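Nsp9 (Porcine coronavirus HKU15, PDB 5YM6) binds nucleic acid as a coronavirus replicase subunit, with an affinity that dimerization raises, and probably serves viral RNA synthesis. Local coordinates at residues C5-F10 / F29-T34; T11-A16 / E23-S28; T15-N20 / T51-T56; A41-K46 / V82-I87. All blocks are in the same frame, centred on the assembly; numbering follows the deposited sequence.

Contact 1 of 4, residues C5-F10 / F29-T34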
# COMPACT_ATOMS: atom_id res chain seq x y z
N CYS B 5 -8.13 -9.98 4.82
CA CYS B 5 -8.26 -10.28 3.39
C CYS B 5 -7.06 -9.73 2.64
O CYS B 5 -6.93 -8.51 2.47
CB CYS B 5 -9.54 -9.69 2.82
SG CYS B 5 -11.07 -10.37 3.51
N LEU B 6 -6.18 -10.61 2.18
CA LEU B 6 -5.01 -10.15 1.45
C LEU B 6 -5.45 -9.53 0.13
O LEU B 6 -6.42 -9.98 -0.49
CB LEU B 6 -4.00 -11.27 1.23
CG LEU B 6 -3.14 -11.54 2.47
CD1 LEU B 6 -1.87 -12.31 2.14
CD2 LEU B 6 -2.80 -10.23 3.19
N ARG B 7 -4.78 -8.47 -0.27
CA ARG B 7 -5.08 -7.82 -1.52
C ARG B 7 -3.91 -8.03 -2.46
O ARG B 7 -2.77 -8.13 -2.03
CB ARG B 7 -5.36 -6.33 -1.31
CG ARG B 7 -6.63 -6.04 -0.52
CD ARG B 7 -6.61 -4.61 -0.02
NE ARG B 7 -7.91 -4.15 0.46
CZ ARG B 7 -8.41 -4.41 1.66
NH1 ARG B 7 -9.61 -3.93 1.99
NH2 ARG B 7 -7.74 -5.14 2.54
N ASN B 8 -4.19 -8.12 -3.76
CA ASN B 8 -3.13 -8.25 -4.72
C ASN B 8 -3.20 -7.13 -5.73
O ASN B 8 -4.24 -6.47 -5.86
CB ASN B 8 -3.19 -9.60 -5.44
CG ASN B 8 -2.69 -10.74 -4.58
OD1 ASN B 8 -1.81 -10.57 -3.75
ND2 ASN B 8 -3.26 -11.93 -4.78
N VAL B 9 -2.09 -6.89 -6.42
CA VAL B 9 -2.07 -5.99 -7.55
C VAL B 9 -1.75 -6.78 -8.83
O VAL B 9 -0.79 -7.56 -8.86
CB VAL B 9 -1.01 -4.85 -7.38
CG1 VAL B 9 -0.87 -4.04 -8.65
CG2 VAL B 9 -1.37 -3.95 -6.19
N PHE B 10 -2.55 -6.61 -9.87
CA PHE B 10 -2.13 -7.15 -11.16
C PHE B 10 -2.33 -6.09 -12.21
O PHE B 10 -3.17 -5.20 -12.07
CB PHE B 10 -2.87 -8.47 -11.50
CG PHE B 10 -4.19 -8.29 -12.20
CD1 PHE B 10 -5.37 -8.18 -11.48
CD2 PHE B 10 -4.27 -8.28 -13.59
CE1 PHE B 10 -6.59 -8.02 -12.12
CE2 PHE B 10 -5.49 -8.13 -14.23
CZ PHE B 10 -6.65 -8.00 -13.50
N PHE B 29 -3.23 -0.62 -13.36
CA PHE B 29 -2.97 -1.28 -12.08
C PHE B 29 -4.29 -1.53 -11.37
O PHE B 29 -5.01 -0.59 -11.05
CB PHE B 29 -2.05 -0.43 -11.19
CG PHE B 29 -0.66 -0.27 -11.75
CD1 PHE B 29 -0.41 0.59 -12.81
CD2 PHE B 29 0.39 -1.00 -11.23
CE1 PHE B 29 0.86 0.73 -13.32
CE2 PHE B 29 1.67 -0.86 -11.75
CZ PHE B 29 1.90 -0.00 -12.79
N TYR B 30 -4.59 -2.80 -11.15
CA TYR B 30 -5.81 -3.17 -10.46
C TYR B 30 -5.48 -3.69 -9.07
O TYR B 30 -4.50 -4.39 -8.89
CB TYR B 30 -6.58 -4.25 -11.23
CG TYR B 30 -7.20 -3.77 -12.53
CD1 TYR B 30 -6.49 -3.84 -13.72
CD2 TYR B 30 -8.49 -3.29 -12.55
CE1 TYR B 30 -7.07 -3.41 -14.90
CE2 TYR B 30 -9.08 -2.87 -13.72
CZ TYR B 30 -8.36 -2.94 -14.89
OH TYR B 30 -8.94 -2.51 -16.06
N VAL B 31 -6.31 -3.35 -8.09
CA VAL B 31 -6.23 -4.01 -6.79
C VAL B 31 -7.36 -5.03 -6.73
O VAL B 31 -8.51 -4.69 -7.02
CB VAL B 31 -6.32 -3.03 -5.62
CG1 VAL B 31 -6.44 -3.80 -4.30
CG2 VAL B 31 -5.07 -2.14 -5.59
N THR B 32 -7.02 -6.26 -6.37
CA THR B 32 -8.02 -7.30 -6.20
C THR B 32 -8.21 -7.62 -4.73
O THR B 32 -7.25 -7.60 -3.95
CB THR B 32 -7.63 -8.60 -6.93
OG1 THR B 32 -6.47 -9.16 -6.30
CG2 THR B 32 -7.33 -8.33 -8.38
N ARG B 33 -9.45 -7.95 -4.38
CA ARG B 33 -9.80 -8.37 -3.02
C ARG B 33 -11.13 -9.09 -3.05
O ARG B 33 -12.10 -8.60 -3.64
CB ARG B 33 -9.87 -7.17 -2.08
CG ARG B 33 -10.11 -7.55 -0.63
CD ARG B 33 -10.89 -6.47 0.11
NE ARG B 33 -11.07 -6.80 1.52
CZ ARG B 33 -12.09 -7.50 2.00
NH1 ARG B 33 -12.18 -7.76 3.30
NH2 ARG B 33 -13.03 -7.96 1.18
N THR B 34 -11.18 -10.26 -2.42
CA THR B 34 -12.41 -11.05 -2.33
C THR B 34 -13.03 -11.30 -3.71
O THR B 34 -14.22 -11.12 -3.91
CB THR B 34 -13.42 -10.34 -1.42
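R33 is the last residue of strand 23-33, at the end of this antiparallel ladder, and is best followed outward along its chain. R33 CB and R33 CG both lie against R7 CG, each 3.8 Å from it. CG stands anti to the backbone N (chi1 -175°), and a bend at chi2 then carries CD over one face of the R7 guanidinium, where CD is 3.4 Å from R7 NH1. NE comes next, 3.3 Å from the same R7 NH1; both are donors, so no hydrogen bond forms and two like charges sit close together. CZ lies 3.5 Å from C5 CB, and NH1 is also beside that atom, so one guanidinium face is laid over C5 CB. The two arginines thus run side by side in the same direction with their planar groups 59° apart.

Farther along, paired backbone bonds join N8 to T32 and F10 to Y30; T32 N to N8 O is the shortest, 2.8 Å and nearly straight. The face carrying V9 and V31 is apolar: V9 CG2 meets V31 CG2, and V9 CG1 reaches the edge of the F29 ring. Helix 92-105 packs on V9 and V31, branched aliphatics suited to a covered face, and on R7. On the other face the F10 and Y30 rings are near parallel (planes at 16°) but displaced, with little overlap, while CG2 of T32 abuts the F10 edge, 3.7 Å from CD1. Y30 OH bonds to N14. L6, R7 and N8 also meet the second subunit. The close arginines would concentrate positive charge here, consistent with nucleic acid binding.

Contact 2 of 4, residues T11-A16 / E23-S28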
# COMPACT_ATOMS: atom_id res chain seq x y z
N THR B 11 -1.54 -6.18 -13.27
CA THR B 11 -1.50 -5.16 -14.29
C THR B 11 -2.00 -5.66 -15.64
O THR B 11 -1.76 -6.81 -16.02
CB THR B 11 -0.07 -4.61 -14.45
OG1 THR B 11 0.80 -5.67 -14.86
CG2 THR B 11 0.42 -4.04 -13.14
N ALA B 12 -2.70 -4.80 -16.35
CA ALA B 12 -3.09 -5.08 -17.73
C ALA B 12 -3.05 -3.79 -18.54
O ALA B 12 -2.22 -2.94 -18.28
CB ALA B 12 -4.46 -5.72 -17.78
N GLN B 13 -3.93 -3.64 -19.52
CA GLN B 13 -3.89 -2.44 -20.34
C GLN B 13 -5.26 -1.81 -20.47
O GLN B 13 -6.26 -2.50 -20.52
CB GLN B 13 -3.34 -2.75 -21.74
CG GLN B 13 -1.86 -3.16 -21.73
CD GLN B 13 -1.40 -3.73 -23.07
OE1 GLN B 13 -1.77 -4.85 -23.45
NE2 GLN B 13 -0.56 -2.97 -23.78
N ASN B 14 -5.30 -0.49 -20.52
CA ASN B 14 -6.55 0.21 -20.80
C ASN B 14 -6.30 1.28 -21.86
O ASN B 14 -5.17 1.55 -22.23
CB ASN B 14 -7.12 0.85 -19.51
CG ASN B 14 -7.86 -0.15 -18.61
OD1 ASN B 14 -7.27 -1.09 -18.09
ND2 ASN B 14 -9.15 0.09 -18.39
N THR B 15 -7.38 1.89 -22.32
CA THR B 15 -7.28 3.01 -23.24
C THR B 15 -7.56 4.29 -22.48
O THR B 15 -8.57 4.39 -21.77
CB THR B 15 -8.26 2.85 -24.41
OG1 THR B 15 -7.94 1.64 -25.11
CG2 THR B 15 -8.16 4.05 -25.36
N ALA B 16 -6.66 5.26 -22.60
CA ALA B 16 -6.82 6.54 -21.95
C ALA B 16 -7.01 7.62 -23.01
O ALA B 16 -6.69 7.44 -24.19
CB ALA B 16 -5.61 6.85 -21.07
N GLU B 23 -6.65 9.20 -28.05
CA GLU B 23 -6.56 7.95 -27.29
C GLU B 23 -5.21 7.27 -27.36
O GLU B 23 -4.53 7.35 -28.37
CB GLU B 23 -7.62 6.97 -27.78
CG GLU B 23 -9.04 7.43 -27.51
CD GLU B 23 -10.03 6.32 -27.76
OE1 GLU B 23 -9.71 5.43 -28.58
OE2 GLU B 23 -11.11 6.33 -27.14
N SER B 24 -4.83 6.58 -26.29
CA SER B 24 -3.61 5.79 -26.31
C SER B 24 -3.72 4.65 -25.30
O SER B 24 -4.50 4.73 -24.36
CB SER B 24 -2.39 6.66 -26.02
OG SER B 24 -2.48 7.24 -24.75
N THR B 25 -2.94 3.60 -25.52
CA THR B 25 -2.98 2.46 -24.62
C THR B 25 -2.06 2.72 -23.43
O THR B 25 -0.95 3.24 -23.58
CB THR B 25 -2.57 1.15 -25.34
OG1 THR B 25 -2.36 0.11 -24.36
CG2 THR B 25 -1.29 1.34 -26.07
N VAL B 26 -2.54 2.38 -22.23
CA VAL B 26 -1.77 2.59 -21.01
C VAL B 26 -1.68 1.31 -20.17
O VAL B 26 -2.51 0.42 -20.30
CB VAL B 26 -2.38 3.73 -20.14
CG1 VAL B 26 -2.38 5.05 -20.90
CG2 VAL B 26 -3.82 3.38 -19.71
N LYS B 27 -0.67 1.23 -19.31
CA LYS B 27 -0.55 0.15 -18.36
C LYS B 27 -1.47 0.41 -17.18
O LYS B 27 -1.42 1.49 -16.59
CB LYS B 27 0.89 0.00 -17.88
CG LYS B 27 1.07 -1.03 -16.80
CD LYS B 27 2.56 -1.28 -16.56
CE LYS B 27 2.81 -2.46 -15.64
NZ LYS B 27 4.26 -2.56 -15.33
N SER B 28 -2.31 -0.56 -16.84
CA SER B 28 -3.28 -0.35 -15.76
C SER B 28 -2.97 -1.19 -14.53
O SER B 28 -2.53 -2.33 -14.64
CB SER B 28 -4.68 -0.65 -16.26
OG SER B 28 -4.72 -1.95 -16.84
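Strands 11-16 and 23-28 continue one twisted beta hairpin, antiparallel at 146°, with hydrogen-bonded pairs A12-S28, N14-V26 and A16-S24 alternating with the non-hydrogen-bonded pairs Q13-K27 and T15-T25. The bonds differ in approach: V26 N meets N14 O nearly along its C=O axis, whereas S28 N, though only 2.8 Å from A12 O, comes from above that carbonyl plane.

A12, N14, A16, S24, V26 and S28 share one face. There CB of A16 rests on CG1 of V26 at 3.7 Å, and the small methyl leaves room for the branched valine, which also touches I42 and L49. CG1 of V26 lies anti to the carbonyl carbon (chi1 -61°), which leaves CG2 in the crowded position between backbone N and carbonyl carbon, 3.4 Å from N14 O. Beside this apolar pair, OD1 of N14 bonds with Y30 OH and lies 3.0 Å from S28 OG, a possible second donor, while its ND2 donates to T53 O; the amide is therefore gripped at both ends.

The other face bears Q13, T15, T25 and K27, longer or polar residues suited to solvent. K27, extended throughout, slants obliquely across T11 so that its CE lies 3.8 Å from T11 CB. At the turn end, CG2 of T15 packs on the carboxylate carbon CD of E23, also at 3.8 Å. Polar chemistry on the inner face thus fixes the amide orientation of N14 and ties the hairpin to strand 49-55.

Contact 3 of 4, residues T15-N20 / T51-T56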
# COMPACT_ATOMS: atom_id res chain seq x y z
N THR B 15 -7.38 1.89 -22.32
CA THR B 15 -7.28 3.01 -23.24
C THR B 15 -7.56 4.29 -22.48
O THR B 15 -8.57 4.39 -21.77
CB THR B 15 -8.26 2.85 -24.41
OG1 THR B 15 -7.94 1.64 -25.11
CG2 THR B 15 -8.16 4.05 -25.36
N ALA B 16 -6.66 5.26 -22.60
CA ALA B 16 -6.82 6.54 -21.95
C ALA B 16 -7.01 7.62 -23.01
O ALA B 16 -6.69 7.44 -24.19
CB ALA B 16 -5.61 6.85 -21.07
N GLN B 17 -7.52 8.77 -22.56
CA GLN B 17 -7.84 9.88 -23.44
C GLN B 17 -7.11 11.10 -22.90
O GLN B 17 -7.11 11.33 -21.68
CB GLN B 17 -9.36 10.12 -23.47
CG GLN B 17 -10.19 8.94 -24.00
CD GLN B 17 -10.38 7.79 -23.01
OE1 GLN B 17 -10.74 7.99 -21.83
NE2 GLN B 17 -10.16 6.57 -23.50
N ASP B 18 -6.48 11.89 -23.77
CA ASP B 18 -5.83 13.10 -23.28
C ASP B 18 -6.77 14.30 -23.41
O ASP B 18 -7.92 14.16 -23.80
CB ASP B 18 -4.49 13.36 -23.99
CG ASP B 18 -4.62 13.60 -25.48
OD1 ASP B 18 -5.70 14.03 -25.95
OD2 ASP B 18 -3.63 13.36 -26.19
N PHE B 19 -6.26 15.49 -23.09
CA PHE B 19 -7.11 16.67 -23.08
C PHE B 19 -7.58 17.03 -24.49
O PHE B 19 -8.62 17.68 -24.65
CB PHE B 19 -6.38 17.82 -22.40
CG PHE B 19 -6.35 17.70 -20.89
CD1 PHE B 19 -5.41 16.91 -20.26
CD2 PHE B 19 -7.29 18.36 -20.12
CE1 PHE B 19 -5.39 16.78 -18.88
CE2 PHE B 19 -7.28 18.24 -18.73
CZ PHE B 19 -6.32 17.45 -18.11
N ASN B 20 -6.85 16.57 -25.50
CA ASN B 20 -7.25 16.70 -26.90
C ASN B 20 -8.36 15.75 -27.32
O ASN B 20 -8.94 15.89 -28.40
CB ASN B 20 -6.05 16.45 -27.82
CG ASN B 20 -5.22 17.68 -28.05
OD1 ASN B 20 -4.96 18.46 -27.14
ND2 ASN B 20 -4.77 17.85 -29.29
N THR B 51 -8.50 11.19 -18.87
CA THR B 51 -9.46 10.17 -18.47
C THR B 51 -8.99 8.79 -18.88
O THR B 51 -8.10 8.65 -19.72
CB THR B 51 -10.88 10.41 -19.06
OG1 THR B 51 -10.86 10.32 -20.49
CG2 THR B 51 -11.43 11.77 -18.64
N VAL B 52 -9.60 7.78 -18.29
CA VAL B 52 -9.32 6.41 -18.68
C VAL B 52 -10.64 5.66 -18.78
O VAL B 52 -11.56 5.89 -17.99
CB VAL B 52 -8.35 5.71 -17.71
CG1 VAL B 52 -8.94 5.65 -16.29
CG2 VAL B 52 -8.00 4.32 -18.21
N THR B 53 -10.75 4.83 -19.79
CA THR B 53 -11.97 4.05 -19.98
C THR B 53 -11.83 2.71 -19.30
O THR B 53 -10.86 1.98 -19.52
CB THR B 53 -12.29 3.86 -21.46
OG1 THR B 53 -12.61 5.14 -22.02
CG2 THR B 53 -13.49 2.94 -21.62
N CYS B 54 -12.82 2.39 -18.48
CA CYS B 54 -12.82 1.17 -17.69
C CYS B 54 -14.01 0.32 -18.09
O CYS B 54 -15.03 0.84 -18.55
CB CYS B 54 -12.85 1.53 -16.21
SG CYS B 54 -12.98 0.15 -15.09
N LEU B 55 -13.88 -0.99 -17.96
CA LEU B 55 -15.04 -1.86 -18.16
C LEU B 55 -15.44 -2.47 -16.83
O LEU B 55 -14.66 -3.21 -16.22
CB LEU B 55 -14.75 -2.94 -19.20
CG LEU B 55 -15.11 -2.53 -20.63
CD1 LEU B 55 -14.32 -1.32 -21.12
CD2 LEU B 55 -14.92 -3.71 -21.56
N THR B 56 -16.65 -2.13 -16.39
CA THR B 56 -17.15 -2.51 -15.07
C THR B 56 -18.05 -3.73 -15.14
O THR B 56 -19.19 -3.65 -15.59
CB THR B 56 -17.89 -1.34 -14.43
O HOH W 1 -10.01 0.88 -21.88
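T51 OG1 donates to Q17 OE1 at 2.7 Å, on a lone pair in the amide plane, the shortest bond between 15-20 and 51-56, neighbouring strands in the antiparallel barrel-like sheet of the nsp9 fold. The glutamine reaches it by folding: CG lies beside the backbone N, and a bend at chi2 (77°) brings the amide back across both threonines at about a right angle. NE2 adds only weak bonds, to T53 OG1 at 3.2 Å and to T15 O, two residues back in its own strand. A long flexible amide suits this place, since it can offer an acceptor to one hydroxyl and a donor to the next.

Beneath it the backbones are joined by Q17 N to T51 O and T51 N to Q17 O; the first donor stands above the carbonyl plane, the second lies in it. T53 N points almost straight at T15 O, 3.0 Å away.

On the reverse face A16 and V52 form a non-hydrogen-bonded pair with CA atoms only 4.1 Å apart, a closeness the small alanine allows. CG2 of V52, anti to the backbone N, turns toward T15 O at 3.6 Å. At the T15/T53 pair a water takes the place of the second direct bond, accepting from T15 N and donating to T53 O at 2.7 Å.

Contact 4 of 4, residues A41-K46 / V82-I87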
# COMPACT_ATOMS: atom_id res chain seq x y z
N ALA B 41 -4.82 2.78 -10.71
CA ALA B 41 -3.85 3.68 -11.34
C ALA B 41 -3.48 3.26 -12.76
O ALA B 41 -3.67 2.09 -13.14
CB ALA B 41 -2.58 3.77 -10.48
N ILE B 42 -2.94 4.20 -13.53
CA ILE B 42 -2.35 3.86 -14.82
C ILE B 42 -0.98 4.51 -14.91
O ILE B 42 -0.72 5.50 -14.22
CB ILE B 42 -3.22 4.32 -15.99
CG1 ILE B 42 -3.38 5.84 -15.98
CG2 ILE B 42 -4.59 3.62 -15.92
CD1 ILE B 42 -3.91 6.41 -17.27
N THR B 43 -0.11 3.92 -15.72
CA THR B 43 1.14 4.58 -16.10
C THR B 43 1.27 4.70 -17.61
O THR B 43 0.74 3.89 -18.37
CB THR B 43 2.39 3.86 -15.54
OG1 THR B 43 2.44 2.52 -16.05
CG2 THR B 43 2.37 3.85 -14.02
N SER B 44 1.98 5.74 -18.02
CA SER B 44 2.08 6.11 -19.43
C SER B 44 3.32 6.96 -19.60
O SER B 44 3.76 7.58 -18.65
CB SER B 44 0.85 6.89 -19.87
OG SER B 44 1.03 7.42 -21.17
N THR B 45 3.86 7.01 -20.81
CA THR B 45 4.94 7.96 -21.09
C THR B 45 4.36 9.34 -21.41
O THR B 45 5.09 10.32 -21.51
CB THR B 45 5.83 7.48 -22.24
OG1 THR B 45 5.01 7.18 -23.38
CG2 THR B 45 6.59 6.22 -21.83
N LYS B 46 3.04 9.42 -21.56
CA LYS B 46 2.38 10.70 -21.87
C LYS B 46 2.07 11.45 -20.58
O LYS B 46 1.61 10.84 -19.60
CB LYS B 46 1.10 10.49 -22.67
CG LYS B 46 1.29 9.89 -24.06
CD LYS B 46 -0.02 9.91 -24.85
CE LYS B 46 -0.57 11.33 -24.98
NZ LYS B 46 -1.93 11.44 -25.60
N VAL B 82 8.41 7.98 -16.71
CA VAL B 82 7.06 7.43 -16.71
C VAL B 82 6.16 8.35 -15.90
O VAL B 82 6.63 9.01 -14.98
CB VAL B 82 7.04 6.00 -16.10
CG1 VAL B 82 5.71 5.33 -16.34
CG2 VAL B 82 8.18 5.16 -16.68
N TYR B 83 4.86 8.41 -16.22
CA TYR B 83 3.92 9.15 -15.37
C TYR B 83 2.87 8.24 -14.77
O TYR B 83 2.24 7.47 -15.47
CB TYR B 83 3.24 10.26 -16.16
CG TYR B 83 4.24 11.24 -16.70
CD1 TYR B 83 4.72 12.29 -15.92
CD2 TYR B 83 4.73 11.10 -17.99
CE1 TYR B 83 5.66 13.18 -16.42
CE2 TYR B 83 5.65 11.98 -18.49
CZ TYR B 83 6.11 13.01 -17.71
OH TYR B 83 7.05 13.87 -18.25
N LEU B 84 2.72 8.34 -13.46
CA LEU B 84 1.73 7.57 -12.72
C LEU B 84 0.52 8.45 -12.46
O LEU B 84 0.66 9.59 -11.97
CB LEU B 84 2.33 7.07 -11.39
CG LEU B 84 1.38 6.42 -10.37
CD1 LEU B 84 0.95 5.06 -10.84
CD2 LEU B 84 2.04 6.31 -8.99
N TYR B 85 -0.66 7.94 -12.80
CA TYR B 85 -1.91 8.66 -12.56
C TYR B 85 -2.81 7.80 -11.71
O TYR B 85 -3.13 6.67 -12.11
CB TYR B 85 -2.67 8.95 -13.85
CG TYR B 85 -1.99 9.74 -14.94
CD1 TYR B 85 -1.05 9.15 -15.77
CD2 TYR B 85 -2.37 11.05 -15.20
CE1 TYR B 85 -0.46 9.87 -16.81
CE2 TYR B 85 -1.80 11.77 -16.24
CZ TYR B 85 -0.84 11.17 -17.03
OH TYR B 85 -0.27 11.88 -18.06
N PHE B 86 -3.23 8.30 -10.55
CA PHE B 86 -4.24 7.61 -9.78
C PHE B 86 -5.61 7.98 -10.30
O PHE B 86 -5.83 9.09 -10.80
CB PHE B 86 -4.14 7.94 -8.29
CG PHE B 86 -3.00 7.26 -7.62
CD1 PHE B 86 -3.02 5.89 -7.43
CD2 PHE B 86 -1.89 7.98 -7.23
CE1 PHE B 86 -1.97 5.25 -6.82
CE2 PHE B 86 -0.83 7.33 -6.61
CZ PHE B 86 -0.88 5.97 -6.42
N ILE B 87 -6.53 7.03 -10.22
CA ILE B 87 -7.91 7.27 -10.61
C ILE B 87 -8.55 8.16 -9.53
O ILE B 87 -8.28 7.98 -8.34
CB ILE B 87 -8.69 5.94 -10.79
CG1 ILE B 87 -8.52 5.41 -12.23
CG2 ILE B 87 -10.18 6.13 -10.54
CD1 ILE B 87 -7.10 5.12 -12.63
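Y85 lies with its ring edge toward strand 36-44: I42 O and K46 O both sit near the ring plane, and the hydroxyl ends the reach by donating to K46 O at 2.6 Å from above that carbonyl's plane. The same OH also bonds to the backbone N of L49, so the tyrosine is fixed at its tip. CB of Y85 meets I42 CG1 at 3.8 Å, the two side chains crossing obliquely. Y83, on the same face, likewise turns an edge to the chain, its CE2 3.5 Å from T45 O.

On the other face A41, T43, L84 and F86 pack side by side. CD1 of L84 fits between T43 CG2 at 3.7 Å and A41 CB, while A41 CB also meets F86 CD1. A small alanine leaves space for these larger groups, and helix 92-105 covers A41, L84 and F86. Backbone pairs I42-Y85 and S44-Y83 join the strands, Y85 N to I42 O being almost straight (173°).

Where strand 36-44 ends, S44 OG accepts from K46 N in an ST turn, and K46 NZ goes on to a salt bridge with D18. The chemistry implies an apolar face covered by the helix and a mixed one, where I42 packs on Y85 while the Y85 hydroxyl bonds K46 O and L49 N.

The four contacts step across one antiparallel sheet. Contacts 1 and 2 are two ends of the same hairpin, their centres 18 Å apart, joined by Y30 OH to N14 OD1 at 3.0 Å. Contact 3 shares T15 and A16 with contact 2, about 8 Å away between centres, and N14 ND2 to T53 O, 2.8 Å, links them again. Contact 4 follows on the far side of the hairpin: K27 O to T43 N and F29 N to A41 O bind it to contacts 2 and 1. Contacts 3 and 4, 12 Å apart between centres, meet through the D18 OD2 to K46 NZ salt bridge of 2.6 Å and through V52, I87, A16 and I42, closing the sheet toward a barrel.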